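Local coordinates for Lin2960 protein (Listeria innocua, PDB 3OOP) that is of unknown function but, as a member of the MarR family, probably binds DNA and regulates transcription, at residues 40-45 with 69-74. Numbering follows the deposited sequence.
Sequences WSVLEG and NRIVDV
Val42 meets Ile71 where helix 37-49 faces helix 65-77, and that pair carries most of the contact. The CA atoms of Val42 and Ile71 lie 7.4 Å apart, the closest CA pair across the two segments, and in both residues the bond to CB points toward the partner helix. Their methyls close the gap: Val42 CG2 sits 3.7 Å from Ile71 CG2, ordinary van der Waals distance. The CG2 methyl of Ile71 also reaches the branch point of the valine, 3.8 Å from Val42 CB, while the far end of the isoleucine, CD1, comes within 4.0 Å of Val42 CG2. A single valine methyl is thus touched by two branches of Ile71, one from CB directly and one through the longer CG1 arm.

The valine torsion divides the work between its methyls. With CG1 opposite the backbone N (chi1 173°), CG2 lies beside that nitrogen and is the methyl given to Ile71. CG1 is left for Val72, whose CG2 stands 4.3 Å from it, a looser touch, the CB of Val72 leaving its backbone to one side of the partner helix rather than toward it. All three residues are buried, and no hydrogen bond crosses between the segments, so the join is wholly aliphatic.

At the margin, Arg70 forms a salt bridge with Glu38, adding a polar tie between the same two helices. In the winged helix-turn-helix fold of MarR proteins, helix 65-77 occupies the place of the recognition helix, which probably reads DNA as in its relatives, and this contact packs it against helix 37-49. Past Val72 the apolar layer runs on to Ile81 of strand 81-84, which Leu43 also touches, whereas the CB of Trp40 points away from helix 65-77 and its side chain packs on Thr105 and Leu108 of helix 99-119.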
loop_
_atom_site.group_PDB
_atom_site.type_symbol
_atom_site.label_atom_id
_atom_site.label_comp_id
_atom_site.label_asym_id
_atom_site.label_seq_id
_atom_site.Cartn_x
_atom_site.Cartn_y
_atom_site.Cartn_z
ATOM N N TRP A 40 3.636 -23.226 -7.274
ATOM C CA TRP A 40 3.995 -23.239 -5.862
ATOM C C TRP A 40 2.870 -22.674 -5.008
ATOM O O TRP A 40 2.538 -23.245 -3.973
ATOM C CB TRP A 40 5.293 -22.477 -5.633
ATOM C CG TRP A 40 5.627 -22.206 -4.190
ATOM C CD1 TRP A 40 5.809 -20.986 -3.620
ATOM C CD2 TRP A 40 5.832 -23.171 -3.148
ATOM N NE1 TRP A 40 6.127 -21.120 -2.291
ATOM C CE2 TRP A 40 6.135 -22.450 -1.968
ATOM C CE3 TRP A 40 5.775 -24.569 -3.091
ATOM C CZ2 TRP A 40 6.395 -23.080 -0.742
ATOM C CZ3 TRP A 40 6.030 -25.199 -1.863
ATOM C CH2 TRP A 40 6.335 -24.447 -0.709
ATOM N N SER A 41 2.267 -21.577 -5.453
ATOM C CA SER A 41 1.145 -20.984 -4.716
ATOM C C SER A 41 0.063 -22.019 -4.457
ATOM O O SER A 41 -0.440 -22.139 -3.331
ATOM C CB SER A 41 0.546 -19.799 -5.472
ATOM O OG SER A 41 1.509 -18.767 -5.584
ATOM N N VAL A 42 -0.289 -22.765 -5.497
ATOM C CA VAL A 42 -1.339 -23.769 -5.387
ATOM C C VAL A 42 -0.878 -24.951 -4.523
ATOM O O VAL A 42 -1.600 -25.371 -3.622
ATOM C CB VAL A 42 -1.872 -24.207 -6.771
ATOM C CG1 VAL A 42 -2.829 -25.369 -6.627
ATOM C CG2 VAL A 42 -2.587 -23.034 -7.446
ATOM N N LEU A 43 0.326 -25.460 -4.783
ATOM C CA LEU A 43 0.896 -26.562 -3.993
ATOM C C LEU A 43 0.954 -26.259 -2.502
ATOM O O LEU A 43 0.539 -27.090 -1.684
ATOM C CB LEU A 43 2.312 -26.892 -4.465
ATOM C CG LEU A 43 2.609 -28.049 -5.395
ATOM C CD1 LEU A 43 4.128 -28.160 -5.538
ATOM C CD2 LEU A 43 2.015 -29.381 -4.900
ATOM N N GLU A 44 1.497 -25.084 -2.165
ATOM C CA GLU A 44 1.588 -24.599 -0.783
ATOM C C GLU A 44 0.208 -24.563 -0.123
ATOM O O GLU A 44 0.047 -24.958 1.039
ATOM C CB GLU A 44 2.239 -23.201 -0.772
ATOM C CG GLU A 44 1.942 -22.334 0.453
ATOM C CD GLU A 44 2.058 -20.846 0.154
ATOM O OE1 GLU A 44 1.072 -20.112 0.380
ATOM O OE2 GLU A 44 3.123 -20.405 -0.317
ATOM N N GLY A 45 -0.783 -24.064 -0.865
ATOM C CA GLY A 45 -2.157 -23.988 -0.371
ATOM C C GLY A 45 -2.731 -25.365 -0.119
ATOM O O GLY A 45 -3.409 -25.587 0.873
ATOM N N ASN A 69 -8.021 -24.382 -12.105
ATOM C CA ASN A 69 -8.252 -25.596 -12.881
ATOM C C ASN A 69 -7.034 -25.952 -13.741
ATOM O O ASN A 69 -6.615 -27.107 -13.787
ATOM C CB ASN A 69 -9.517 -25.461 -13.737
ATOM C CG ASN A 69 -10.779 -25.277 -12.900
ATOM O OD1 ASN A 69 -10.758 -25.430 -11.673
ATOM N ND2 ASN A 69 -11.884 -24.946 -13.561
ATOM N N ARG A 70 -6.461 -24.943 -14.397
ATOM C CA ARG A 70 -5.280 -25.123 -15.252
ATOM C C ARG A 70 -4.072 -25.608 -14.450
ATOM O O ARG A 70 -3.395 -26.562 -14.852
ATOM C CB ARG A 70 -4.929 -23.813 -15.967
ATOM C CG ARG A 70 -3.583 -23.831 -16.709
ATOM C CD ARG A 70 -3.338 -22.555 -17.529
ATOM N NE ARG A 70 -3.263 -21.330 -16.723
ATOM C CZ ARG A 70 -2.196 -20.928 -16.037
ATOM N NH1 ARG A 70 -1.085 -21.660 -16.000
ATOM N NH2 ARG A 70 -2.253 -19.795 -15.352
ATOM N N ILE A 71 -3.795 -24.935 -13.338
ATOM C CA ILE A 71 -2.629 -25.266 -12.503
ATOM C C ILE A 71 -2.787 -26.646 -11.854
ATOM O O ILE A 71 -1.839 -27.436 -11.837
ATOM C CB ILE A 71 -2.326 -24.180 -11.434
ATOM C CG1 ILE A 71 -1.959 -22.847 -12.108
ATOM C CG2 ILE A 71 -1.187 -24.627 -10.522
ATOM C CD1 ILE A 71 -2.021 -21.626 -11.193
ATOM N N VAL A 72 -3.983 -26.934 -11.337
ATOM C CA VAL A 72 -4.289 -28.263 -10.791
ATOM C C VAL A 72 -4.028 -29.358 -11.832
ATOM O O VAL A 72 -3.438 -30.393 -11.521
ATOM C CB VAL A 72 -5.723 -28.331 -10.214
ATOM C CG1 VAL A 72 -6.147 -29.769 -9.929
ATOM C CG2 VAL A 72 -5.790 -27.510 -8.943
ATOM N N ASP A 73 -4.443 -29.122 -13.074
ATOM C CA ASP A 73 -4.132 -30.080 -14.134
ATOM C C ASP A 73 -2.622 -30.324 -14.326
ATOM O O ASP A 73 -2.204 -31.468 -14.483
ATOM C CB ASP A 73 -4.846 -29.710 -15.439
ATOM C CG ASP A 73 -6.361 -29.898 -15.346
ATOM O OD1 ASP A 73 -6.825 -30.680 -14.477
ATOM O OD2 ASP A 73 -7.101 -29.261 -16.138
ATOM N N VAL A 74 -1.804 -29.273 -14.274
ATOM C CA VAL A 74 -0.346 -29.442 -14.384
ATOM C C VAL A 74 0.198 -30.235 -13.190
ATOM O O VAL A 74 1.031 -31.125 -13.362
ATOM C CB VAL A 74 0.412 -28.094 -14.506
ATOM C CG1 VAL A 74 1.926 -28.328 -14.505
ATOM C CG2 VAL A 74 -0.018 -27.345 -15.783
#